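Local coordinates for protein nitrite transporter NirC (Salmonella enterica subsp. enterica serovar Typhimurium, PDB 4FC4) that forms a pentameric channel of the formate/nitrite transporter family that carries nitrite into and out of the cell across the cytoplasmic membrane, at residues B[67-72]-B[185-190]; B[90-95]-B[244-249]; B[160-165]-B[239-244]; B[169-172]-B[178-181]. One frame throughout, in Å; residues are numbered along the deposited sequence.

Interaction 1: B[67-72]-B[185-190]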
loop_
_atom_site.group_PDB
_atom_site.type_symbol
_atom_site.label_atom_id
_atom_site.label_comp_id
_atom_site.label_asym_id
_atom_site.label_seq_id
_atom_site.Cartn_x
_atom_site.Cartn_y
_atom_site.Cartn_z
ATOM N N ILE B 67 -5.644 10.796 6.768
ATOM C CA ILE B 67 -6.884 10.516 7.481
ATOM C C ILE B 67 -7.797 11.752 7.485
ATOM O O ILE B 67 -9.028 11.622 7.413
ATOM C CB ILE B 67 -6.592 9.968 8.903
ATOM C CG1 ILE B 67 -7.896 9.775 9.691
ATOM C CG2 ILE B 67 -5.630 10.902 9.602
ATOM C CD1 ILE B 67 -7.784 8.868 10.872
ATOM N N ALA B 68 -7.209 12.946 7.514
ATOM C CA ALA B 68 -8.014 14.169 7.732
ATOM C C ALA B 68 -9.087 14.318 6.652
ATOM O O ALA B 68 -10.257 14.450 6.954
ATOM C CB ALA B 68 -7.135 15.454 7.785
ATOM N N LEU B 69 -8.683 14.290 5.385
ATOM C CA LEU B 69 -9.645 14.468 4.301
ATOM C C LEU B 69 -10.376 13.185 3.985
ATOM O O LEU B 69 -11.516 13.237 3.485
ATOM C CB LEU B 69 -8.985 15.055 3.080
ATOM C CG LEU B 69 -9.952 15.581 2.031
ATOM C CD1 LEU B 69 -10.779 16.802 2.491
ATOM C CD2 LEU B 69 -9.089 15.882 0.800
ATOM N N THR B 70 -9.745 12.053 4.294
ATOM C CA THR B 70 -10.425 10.775 4.194
ATOM C C THR B 70 -11.693 10.731 5.050
ATOM O O THR B 70 -12.746 10.348 4.533
ATOM C CB THR B 70 -9.522 9.616 4.588
ATOM O OG1 THR B 70 -8.329 9.644 3.776
ATOM C CG2 THR B 70 -10.270 8.319 4.446
ATOM N N LEU B 71 -11.596 11.142 6.320
ATOM C CA LEU B 71 -12.760 11.319 7.191
ATOM C C LEU B 71 -13.762 12.259 6.571
ATOM O O LEU B 71 -14.899 11.918 6.415
ATOM C CB LEU B 71 -12.354 11.816 8.607
ATOM C CG LEU B 71 -11.500 10.858 9.485
ATOM C CD1 LEU B 71 -11.145 11.488 10.828
ATOM C CD2 LEU B 71 -12.153 9.477 9.661
ATOM N N VAL B 72 -13.345 13.479 6.277
ATOM C CA VAL B 72 -14.239 14.480 5.702
ATOM C C VAL B 72 -15.034 13.914 4.508
ATOM O O VAL B 72 -16.251 14.082 4.449
ATOM C CB VAL B 72 -13.439 15.775 5.303
ATOM C CG1 VAL B 72 -14.309 16.743 4.487
ATOM C CG2 VAL B 72 -12.932 16.497 6.557
ATOM N N TRP B 185 -2.165 11.346 -1.513
ATOM C CA TRP B 185 -1.119 11.985 -2.290
ATOM C C TRP B 185 -1.166 13.443 -2.062
ATOM O O TRP B 185 -0.116 14.080 -1.875
ATOM C CB TRP B 185 -1.266 11.753 -3.781
ATOM C CG TRP B 185 -0.590 10.546 -4.311
ATOM C CD1 TRP B 185 -1.183 9.428 -4.922
ATOM C CD2 TRP B 185 0.839 10.275 -4.322
ATOM N NE1 TRP B 185 -0.254 8.514 -5.312
ATOM C CE2 TRP B 185 0.999 8.954 -4.981
ATOM C CE3 TRP B 185 1.975 10.950 -3.846
ATOM C CZ2 TRP B 185 2.267 8.340 -5.117
ATOM C CZ3 TRP B 185 3.240 10.349 -4.017
ATOM C CH2 TRP B 185 3.387 9.067 -4.639
ATOM N N CYS B 186 -2.368 14.006 -2.057
ATOM C CA CYS B 186 -2.466 15.477 -2.040
ATOM C C CYS B 186 -2.137 16.051 -0.690
ATOM O O CYS B 186 -1.566 17.127 -0.597
ATOM C CB CYS B 186 -3.870 15.929 -2.435
ATOM S SG CYS B 186 -4.137 15.658 -4.168
ATOM N N LEU B 187 -2.554 15.343 0.359
ATOM C CA LEU B 187 -2.203 15.752 1.712
ATOM C C LEU B 187 -0.694 15.516 2.025
ATOM O O LEU B 187 -0.093 16.375 2.637
ATOM C CB LEU B 187 -3.160 15.099 2.720
ATOM C CG LEU B 187 -4.483 15.868 2.867
ATOM C CD1 LEU B 187 -5.167 16.135 1.512
ATOM C CD2 LEU B 187 -5.387 15.098 3.838
ATOM N N LEU B 188 -0.070 14.401 1.591
ATOM C CA LEU B 188 1.431 14.358 1.564
ATOM C C LEU B 188 2.026 15.674 1.016
ATOM O O LEU B 188 2.907 16.312 1.621
ATOM C CB LEU B 188 1.931 13.177 0.742
ATOM C CG LEU B 188 3.441 13.008 0.519
ATOM C CD1 LEU B 188 4.230 12.984 1.832
ATOM C CD2 LEU B 188 3.691 11.707 -0.203
ATOM N N ALA B 189 1.497 16.090 -0.133
ATOM C CA ALA B 189 2.087 17.149 -0.904
ATOM C C ALA B 189 1.858 18.509 -0.189
ATOM O O ALA B 189 2.808 19.284 -0.091
ATOM C CB ALA B 189 1.506 17.191 -2.333
ATOM N N PHE B 190 0.657 18.813 0.281
ATOM C CA PHE B 190 0.483 20.149 0.851
ATOM C C PHE B 190 1.195 20.308 2.186
ATOM O O PHE B 190 1.841 21.331 2.426
ATOM C CB PHE B 190 -0.973 20.619 0.824
ATOM C CG PHE B 190 -1.657 20.630 2.167
ATOM C CD1 PHE B 190 -1.277 21.549 3.187
ATOM C CD2 PHE B 190 -2.741 19.773 2.411
ATOM C CE1 PHE B 190 -1.912 21.524 4.426
ATOM C CE2 PHE B 190 -3.380 19.797 3.631
ATOM C CZ PHE B 190 -2.964 20.651 4.642
#

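Interaction 2: B[90-95]-B[244-249]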
loop_
_atom_site.group_PDB
_atom_site.type_symbol
_atom_site.label_atom_id
_atom_site.label_comp_id
_atom_site.label_asym_id
_atom_site.label_seq_id
_atom_site.Cartn_x
_atom_site.Cartn_y
_atom_site.Cartn_z
ATOM N N GLY B 90 -21.309 25.501 -8.793
ATOM C CA GLY B 90 -22.777 25.681 -8.651
ATOM C C GLY B 90 -23.288 27.002 -9.220
ATOM O O GLY B 90 -24.281 27.021 -9.985
ATOM N N VAL B 91 -22.600 28.103 -8.897
ATOM C CA VAL B 91 -22.984 29.421 -9.471
ATOM C C VAL B 91 -22.829 29.371 -10.992
ATOM O O VAL B 91 -23.733 29.765 -11.726
ATOM C CB VAL B 91 -22.178 30.603 -8.839
ATOM C CG1 VAL B 91 -22.460 31.915 -9.550
ATOM C CG2 VAL B 91 -22.474 30.721 -7.335
ATOM N N LYS B 92 -21.700 28.842 -11.458
ATOM C CA LYS B 92 -21.417 28.754 -12.895
ATOM C C LYS B 92 -22.444 27.868 -13.655
ATOM O O LYS B 92 -22.915 28.225 -14.733
ATOM C CB LYS B 92 -19.948 28.311 -13.118
ATOM C CG LYS B 92 -18.930 29.468 -13.118
ATOM C CD LYS B 92 -18.935 30.160 -14.486
ATOM C CE LYS B 92 -18.563 31.631 -14.429
ATOM N NZ LYS B 92 -19.528 32.398 -15.235
ATOM N N ALA B 93 -22.844 26.737 -13.073
ATOM C CA ALA B 93 -23.837 25.857 -13.701
ATOM C C ALA B 93 -25.265 26.381 -13.609
ATOM O O ALA B 93 -26.146 25.914 -14.323
ATOM C CB ALA B 93 -23.773 24.488 -13.072
ATOM N N GLY B 94 -25.500 27.347 -12.730
ATOM C CA GLY B 94 -26.842 27.907 -12.532
ATOM C C GLY B 94 -27.650 27.167 -11.477
ATOM O O GLY B 94 -28.798 27.460 -11.305
ATOM N N THR B 95 -27.059 26.211 -10.748
ATOM C CA THR B 95 -27.833 25.486 -9.711
ATOM C C THR B 95 -28.054 26.257 -8.386
ATOM O O THR B 95 -28.978 25.957 -7.620
ATOM C CB THR B 95 -27.258 24.098 -9.409
ATOM O OG1 THR B 95 -25.988 24.261 -8.795
ATOM C CG2 THR B 95 -27.156 23.224 -10.675
ATOM N N GLY B 244 -11.042 27.328 -13.316
ATOM C CA GLY B 244 -10.136 26.509 -14.150
ATOM C C GLY B 244 -10.839 25.415 -14.940
ATOM O O GLY B 244 -10.786 25.379 -16.171
ATOM N N TYR B 245 -11.537 24.537 -14.233
ATOM C CA TYR B 245 -12.172 23.401 -14.914
ATOM C C TYR B 245 -13.406 23.778 -15.725
ATOM O O TYR B 245 -13.663 23.203 -16.793
ATOM C CB TYR B 245 -12.405 22.226 -13.984
ATOM C CG TYR B 245 -11.145 21.368 -13.839
ATOM C CD1 TYR B 245 -10.730 20.563 -14.895
ATOM C CD2 TYR B 245 -10.413 21.326 -12.645
ATOM C CE1 TYR B 245 -9.609 19.746 -14.808
ATOM C CE2 TYR B 245 -9.275 20.480 -12.533
ATOM C CZ TYR B 245 -8.879 19.718 -13.642
ATOM O OH TYR B 245 -7.789 18.912 -13.645
ATOM N N TRP B 246 -14.119 24.795 -15.252
ATOM C CA TRP B 246 -15.184 25.403 -16.041
ATOM C C TRP B 246 -14.714 25.831 -17.416
ATOM O O TRP B 246 -15.299 25.435 -18.399
ATOM C CB TRP B 246 -15.858 26.555 -15.307
ATOM C CG TRP B 246 -17.040 27.072 -16.088
ATOM C CD1 TRP B 246 -17.084 28.184 -16.942
ATOM C CD2 TRP B 246 -18.393 26.483 -16.151
ATOM N NE1 TRP B 246 -18.324 28.318 -17.487
ATOM C CE2 TRP B 246 -19.160 27.324 -17.063
ATOM C CE3 TRP B 246 -19.016 25.381 -15.560
ATOM C CZ2 TRP B 246 -20.506 27.071 -17.348
ATOM C CZ3 TRP B 246 -20.371 25.121 -15.867
ATOM C CH2 TRP B 246 -21.103 25.961 -16.737
ATOM N N TYR B 247 -13.622 26.584 -17.519
ATOM C CA TYR B 247 -13.150 26.997 -18.865
ATOM C C TYR B 247 -12.359 25.938 -19.643
ATOM O O TYR B 247 -11.979 26.194 -20.766
ATOM C CB TYR B 247 -12.386 28.312 -18.798
ATOM C CG TYR B 247 -13.298 29.428 -18.405
ATOM C CD1 TYR B 247 -14.230 29.954 -19.330
ATOM C CD2 TYR B 247 -13.278 29.942 -17.101
ATOM C CE1 TYR B 247 -15.105 30.974 -18.981
ATOM C CE2 TYR B 247 -14.144 30.979 -16.745
ATOM C CZ TYR B 247 -15.047 31.481 -17.689
ATOM O OH TYR B 247 -15.911 32.470 -17.319
ATOM N N ALA B 248 -12.129 24.769 -19.037
ATOM C CA ALA B 248 -11.386 23.646 -19.651
ATOM C C ALA B 248 -12.282 22.654 -20.420
ATOM O O ALA B 248 -11.788 21.833 -21.210
ATOM C CB ALA B 248 -10.543 22.896 -18.592
ATOM N N THR B 249 -13.583 22.711 -20.156
ATOM C CA THR B 249 -14.547 21.818 -20.791
ATOM C C THR B 249 -14.817 22.268 -22.239
ATOM O O THR B 249 -15.168 23.439 -22.471
ATOM C CB THR B 249 -15.876 21.733 -19.991
ATOM O OG1 THR B 249 -16.644 22.920 -20.211
ATOM C CG2 THR B 249 -15.608 21.613 -18.514
#

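Interaction 3: B[160-165]-B[239-244]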
loop_
_atom_site.group_PDB
_atom_site.type_symbol
_atom_site.label_atom_id
_atom_site.label_comp_id
_atom_site.label_asym_id
_atom_site.label_seq_id
_atom_site.Cartn_x
_atom_site.Cartn_y
_atom_site.Cartn_z
ATOM N N CYS B 160 -2.034 25.300 -0.978
ATOM C CA CYS B 160 -2.678 24.264 -0.237
ATOM C C CYS B 160 -4.021 23.804 -0.875
ATOM O O CYS B 160 -4.194 22.618 -1.158
ATOM C CB CYS B 160 -2.908 24.725 1.213
ATOM S SG CYS B 160 -3.987 23.556 2.063
ATOM N N ASN B 161 -4.937 24.742 -1.108
ATOM C CA ASN B 161 -6.292 24.402 -1.480
ATOM C C ASN B 161 -6.427 23.937 -2.906
ATOM O O ASN B 161 -7.375 23.231 -3.270
ATOM C CB ASN B 161 -7.289 25.544 -1.199
ATOM C CG ASN B 161 -8.682 25.004 -0.907
ATOM O OD1 ASN B 161 -8.759 23.926 -0.390
ATOM N ND2 ASN B 161 -9.785 25.738 -1.266
ATOM N N TRP B 162 -5.484 24.347 -3.721
ATOM C CA TRP B 162 -5.288 23.711 -5.011
ATOM C C TRP B 162 -5.217 22.237 -4.768
ATOM O O TRP B 162 -5.987 21.474 -5.364
ATOM C CB TRP B 162 -3.990 24.205 -5.666
ATOM C CG TRP B 162 -4.110 24.210 -7.178
ATOM C CD1 TRP B 162 -5.110 23.613 -7.942
ATOM C CD2 TRP B 162 -3.203 24.809 -8.146
ATOM N NE1 TRP B 162 -4.902 23.808 -9.269
ATOM C CE2 TRP B 162 -3.765 24.513 -9.469
ATOM C CE3 TRP B 162 -2.045 25.575 -8.059
ATOM C CZ2 TRP B 162 -3.168 24.994 -10.667
ATOM C CZ3 TRP B 162 -1.434 26.031 -9.260
ATOM C CH2 TRP B 162 -1.983 25.736 -10.526
ATOM N N LEU B 163 -4.319 21.826 -3.859
ATOM C CA LEU B 163 -4.018 20.430 -3.679
ATOM C C LEU B 163 -5.212 19.719 -3.007
ATOM O O LEU B 163 -5.599 18.637 -3.415
ATOM C CB LEU B 163 -2.693 20.213 -2.892
ATOM C CG LEU B 163 -1.486 20.227 -3.825
ATOM C CD1 LEU B 163 -0.144 20.419 -3.098
ATOM C CD2 LEU B 163 -1.485 18.953 -4.693
ATOM N N VAL B 164 -5.795 20.333 -1.984
ATOM C CA VAL B 164 -6.926 19.720 -1.290
ATOM C C VAL B 164 -8.185 19.616 -2.214
ATOM O O VAL B 164 -8.818 18.536 -2.274
ATOM C CB VAL B 164 -7.225 20.448 0.043
ATOM C CG1 VAL B 164 -8.411 19.781 0.759
ATOM C CG2 VAL B 164 -5.962 20.482 0.874
ATOM N N CYS B 165 -8.536 20.713 -2.912
ATOM C CA CYS B 165 -9.522 20.616 -3.995
ATOM C C CYS B 165 -9.153 19.627 -5.098
ATOM O O CYS B 165 -10.037 18.995 -5.670
ATOM C CB CYS B 165 -9.823 21.966 -4.594
ATOM S SG CYS B 165 -10.824 22.922 -3.441
ATOM N N VAL B 239 -10.978 29.817 -8.261
ATOM C CA VAL B 239 -10.403 30.211 -9.562
ATOM C C VAL B 239 -9.626 29.079 -10.219
ATOM O O VAL B 239 -9.953 28.668 -11.340
ATOM C CB VAL B 239 -9.539 31.499 -9.489
ATOM C CG1 VAL B 239 -8.921 31.803 -10.845
ATOM C CG2 VAL B 239 -10.351 32.706 -9.042
ATOM N N PHE B 240 -8.604 28.563 -9.533
ATOM C CA PHE B 240 -7.753 27.542 -10.165
ATOM C C PHE B 240 -8.547 26.280 -10.409
ATOM O O PHE B 240 -8.303 25.614 -11.407
ATOM C CB PHE B 240 -6.503 27.161 -9.365
ATOM C CG PHE B 240 -5.644 28.304 -8.953
ATOM C CD1 PHE B 240 -5.733 29.568 -9.563
ATOM C CD2 PHE B 240 -4.681 28.106 -7.950
ATOM C CE1 PHE B 240 -4.905 30.617 -9.155
ATOM C CE2 PHE B 240 -3.852 29.151 -7.546
ATOM C CZ PHE B 240 -3.953 30.405 -8.141
ATOM N N MET B 241 -9.467 25.935 -9.507
ATOM C CA MET B 241 -10.216 24.700 -9.673
ATOM C C MET B 241 -11.591 24.965 -10.259
ATOM O O MET B 241 -11.888 24.498 -11.362
ATOM C CB MET B 241 -10.253 23.836 -8.394
ATOM C CG MET B 241 -8.904 23.229 -8.012
ATOM S SD MET B 241 -8.327 21.944 -9.122
ATOM C CE MET B 241 -9.535 20.653 -8.763
ATOM N N GLY B 242 -12.412 25.738 -9.569
ATOM C CA GLY B 242 -13.756 26.043 -10.074
ATOM C C GLY B 242 -13.732 26.646 -11.462
ATOM O O GLY B 242 -14.285 26.083 -12.449
ATOM N N LEU B 243 -13.088 27.798 -11.566
ATOM C CA LEU B 243 -13.112 28.510 -12.822
ATOM C C LEU B 243 -12.176 27.834 -13.805
ATOM O O LEU B 243 -12.495 27.738 -14.970
ATOM C CB LEU B 243 -12.765 29.974 -12.613
ATOM C CG LEU B 243 -13.884 30.991 -12.741
ATOM C CD1 LEU B 243 -15.158 30.531 -12.059
ATOM C CD2 LEU B 243 -13.428 32.366 -12.244
ATOM N N GLY B 244 -11.042 27.328 -13.316
ATOM C CA GLY B 244 -10.136 26.509 -14.150
ATOM C C GLY B 244 -10.839 25.415 -14.940
ATOM O O GLY B 244 -10.786 25.379 -16.171
HETATM O O HOH W 1 -6.286 23.443 -11.708
#

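Interaction 4: B[169-172]-B[178-181]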
loop_
_atom_site.group_PDB
_atom_site.type_symbol
_atom_site.label_atom_id
_atom_site.label_comp_id
_atom_site.label_asym_id
_atom_site.label_seq_id
_atom_site.Cartn_x
_atom_site.Cartn_y
_atom_site.Cartn_z
ATOM N N TRP B 169 -11.683 16.643 -6.133
ATOM C CA TRP B 169 -11.893 16.457 -7.556
ATOM C C TRP B 169 -11.581 15.047 -7.990
ATOM O O TRP B 169 -12.443 14.362 -8.582
ATOM C CB TRP B 169 -10.981 17.428 -8.286
ATOM C CG TRP B 169 -11.152 17.489 -9.791
ATOM C CD1 TRP B 169 -10.322 16.938 -10.758
ATOM C CD2 TRP B 169 -12.220 18.166 -10.537
ATOM N NE1 TRP B 169 -10.800 17.206 -12.019
ATOM C CE2 TRP B 169 -11.935 17.938 -11.955
ATOM C CE3 TRP B 169 -13.353 18.901 -10.179
ATOM C CZ2 TRP B 169 -12.763 18.429 -12.962
ATOM C CZ3 TRP B 169 -14.178 19.390 -11.188
ATOM C CH2 TRP B 169 -13.896 19.167 -12.553
ATOM N N MET B 170 -10.345 14.610 -7.744
ATOM C CA MET B 170 -9.928 13.259 -8.158
ATOM C C MET B 170 -10.763 12.164 -7.495
ATOM O O MET B 170 -11.047 11.145 -8.097
ATOM C CB MET B 170 -8.447 13.031 -7.905
ATOM C CG MET B 170 -7.496 13.870 -8.744
ATOM S SD MET B 170 -5.807 13.400 -8.334
ATOM C CE MET B 170 -5.625 12.006 -9.390
ATOM N N ALA B 171 -11.118 12.379 -6.226
ATOM C CA ALA B 171 -12.021 11.465 -5.506
ATOM C C ALA B 171 -13.374 11.381 -6.192
ATOM O O ALA B 171 -13.892 10.281 -6.383
ATOM C CB ALA B 171 -12.175 11.885 -4.057
ATOM N N ILE B 172 -13.915 12.520 -6.643
ATOM C CA ILE B 172 -15.188 12.473 -7.363
ATOM C C ILE B 172 -15.107 11.658 -8.650
ATOM O O ILE B 172 -16.080 10.988 -9.015
ATOM C CB ILE B 172 -15.768 13.858 -7.626
ATOM C CG1 ILE B 172 -16.327 14.419 -6.330
ATOM C CG2 ILE B 172 -16.899 13.795 -8.647
ATOM C CD1 ILE B 172 -16.651 15.892 -6.421
ATOM N N ALA B 178 -9.331 4.221 -4.871
ATOM C CA ALA B 178 -8.553 5.164 -5.574
ATOM C C ALA B 178 -8.875 6.513 -4.929
ATOM O O ALA B 178 -8.025 7.394 -4.902
ATOM C CB ALA B 178 -8.927 5.107 -7.052
ATOM N N LYS B 179 -10.069 6.657 -4.360
ATOM C CA LYS B 179 -10.373 7.889 -3.652
ATOM C C LYS B 179 -9.335 8.127 -2.552
ATOM O O LYS B 179 -8.895 9.266 -2.372
ATOM C CB LYS B 179 -11.774 7.868 -3.016
ATOM C CG LYS B 179 -12.885 7.920 -4.022
ATOM C CD LYS B 179 -14.135 7.295 -3.438
ATOM C CE LYS B 179 -15.348 8.212 -3.535
ATOM N NZ LYS B 179 -15.871 8.275 -4.941
ATOM N N PHE B 180 -8.972 7.056 -1.827
ATOM C CA PHE B 180 -8.150 7.159 -0.626
ATOM C C PHE B 180 -6.716 7.532 -0.998
ATOM O O PHE B 180 -6.108 8.372 -0.352
ATOM C CB PHE B 180 -8.131 5.854 0.125
ATOM C CG PHE B 180 -9.400 5.520 0.910
ATOM C CD1 PHE B 180 -10.577 5.095 0.260
ATOM C CD2 PHE B 180 -9.354 5.458 2.297
ATOM C CE1 PHE B 180 -11.718 4.723 0.963
ATOM C CE2 PHE B 180 -10.485 5.104 3.016
ATOM C CZ PHE B 180 -11.676 4.727 2.363
ATOM N N LEU B 181 -6.199 6.892 -2.047
ATOM C CA LEU B 181 -4.933 7.246 -2.658
ATOM C C LEU B 181 -4.857 8.664 -3.186
ATOM O O LEU B 181 -3.804 9.361 -2.986
ATOM C CB LEU B 181 -4.582 6.260 -3.751
ATOM C CG LEU B 181 -3.741 5.104 -3.213
ATOM C CD1 LEU B 181 -4.216 4.555 -1.885
ATOM C CD2 LEU B 181 -3.534 3.986 -4.233
#

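Interaction 1: B[67-72]-B[185-190]
Leu69 and Leu187 meet with their side chains turned at about a right angle to each other, and almost the whole contact rests on this one crossing. The nearest CA atoms, those of Leu69 and Leu187, stand 8.0 Å apart, and the side chains span the distance. The CD2 methyl of Leu187 leads. It comes to 3.7 Å from Leu69 CB and equally reaches the backbone, lying 3.7 Å from Leu69 N, so it presses on the root of the Leu69 side chain. Its other methyl, CD1, meets the branch further out, at 4.0 Å from Leu69 CD2. A chi1 of -166° swings CG of Leu69 away from its backbone N and beside the carbonyl carbon, leaving CB and CD2 for the two methyls of Leu187. Ala68 adds a looser touch, its CB lying 4.3 Å from Leu187 CD2. The meeting is purely apolar and fully buried. Helix 67-75 and helix 177-192 are halves of the two membrane spans that the formate/nitrite transporter fold interrupts, so the leucines tie one broken span to the other. Around them, Ala167 of helix 150-172 packs on Leu69, Phe65 covers Leu187, and helix 24-51 lies against Ile67, Leu71 and Val72. Leu188 and Ala189 face Leu44 and Ile67 of a neighbouring subunit.

Interaction 2: B[90-95]-B[244-249]
Lys92 lays its aliphatic chain over one face of the Trp246 indole, joining the last turn of helix 80-93 to the end of helix 219-248. At the start of the first segment, the carbonyl of Gly90 prepares the close of its helix, receiving a weak bond from the backbone N of Gly94. Lys92 then carries the packing. Its CB stands 3.8 Å above the Trp246 ring plane, over the middle of the indole, and CD rests above the pyrrole part, 3.6 Å from the centroid of the Trp246 five-membered ring and 13° from its normal, a CH-pi contact. The bend at chi2 (-80°) keeps CB and CD over the same face. Beyond them, Lys92 CE comes to 4.0 Å from Tyr247 OH. The backbone takes part too: Lys92 O is 3.5 Å from Trp246 CH2 at the benzo end. Ala93 follows with its CB 4.4 Å from Trp246 CZ3, a light apolar touch, while Ile6 of helix 3-22 also packs on the indole. Trp246 in turn puts CD1 over the face of its neighbour Tyr247, at 3.8 Å above that ring. Thr95 ties its hydroxyl to Ala10 O of helix 3-22. Thr95 N to Gly90 O (weak) and Gly94 N to Val91 O, with the positive phi of Gly94 (89°), make a Schellman motif, which ends helix 80-93 just where the lysine-indole contact lies on the protein surface.

Interaction 3: B[160-165]-B[239-244]
Phe240 and Met241 take different sides of the Trp162 indole, one its face and the other its edge, in a buried helix-helix contact with edge-to-face and Met-aromatic components. Over these short segments the axes of helix 150-172 and helix 219-248 pass 9.7 Å apart at 49°. Val239 opens the second segment with a wider pi-type turn, and Phe240 follows with its ring edge directed at the face of Trp162. The six-membered ring centroids of Phe240 and Trp162 are 4.7 Å apart, with the planes at 51°. Phe240 CD2 makes the closest approach of this pair, 3.6 Å from Trp162 CD2, and Phe240 CB sits over the five-membered ring as a CH-pi donor. The Phe240 carbonyl is used as well: a water lying in the indole plane accepts from Trp162 NE1 at 2.8 Å and donates to Phe240 O at 3.0 Å, satisfying the buried N-H and binding it to the other helix. Phe118 of a neighbouring subunit makes a second edge-to-face pair with Phe240. Met241 comes next, its SD at the rim of the indole near the plane, 3.8 Å from Trp162 CD1 and 87° from the normal of the five-membered ring. Met241 CG packs at 3.8 Å against Cys165 CB. Bends at both chi2 and chi3 fold the thioether back, bringing its terminal methyl CE to 3.5 Å from Cys165 O. Past Gly242 and Leu243, Gly244 N closes the wide turn by bonding to Val239 O, five residues back.

Interaction 4: B[169-172]-B[178-181]
Lys179 bonds through its ammonium group to the backbone carbonyl of Ala171, a side-chain-to-main-chain contact at the tight turn between two helices. Helix 150-172 ends and helix 177-192 begins within a few residues, forming a helical hairpin at one end of a membrane span of the formate/nitrite transporter fold. The backbones are pressed together there, with CA of Ala171 only 4.4 Å from CA of Lys179. Small size at Ala171 suits this closeness: its CB touches the lysine chain alongside, 4.0 Å from Lys179 CG. The same CG lies 3.5 Å from Ala171 O, so the first part of the lysine runs past the carbonyl before its end turns back to it. Bends at chi3 and chi4, the latter at 74°, make that return possible. NZ has a further and stronger partner in Thr174 O, within the turn, and Glu175 OE2 forms a long, weak ion pair with it. A positive charge gathered among the carbonyls at the end of helix 150-172 would be expected to suit the negative end of the helix dipole. To the side, Phe180 reaches Thr70 and Ile74 of helix 67-75, and Ala178 packs on Phe180 of a neighbouring subunit. The bond itself is oblique: Lys179 NZ lies 3.2 Å from Ala171 O, at a C=O...N angle of 139° and 41° above the carbonyl plane.

How the interactions relate
Interactions 1 and 3 are buried, interaction 4 is partly buried, and interaction 2 lies on the surface. The buried pair differ in kind: interaction 1 is leucine against leucine, whereas interaction 3 is aromatic and sulfur packing with a water bridge. Lysines appear in the other two, as an aliphatic cover for an indole in interaction 2 and as a hydrogen-bond donor in interaction 4. Interactions 2 and 3 share helix 219-248, meeting at Gly244; interactions 3 and 4 share helix 150-172, and interactions 1 and 4 helix 177-192. Trp169 connects further, stacking on Tyr245 and touching Met241. All four also touch a neighbouring subunit.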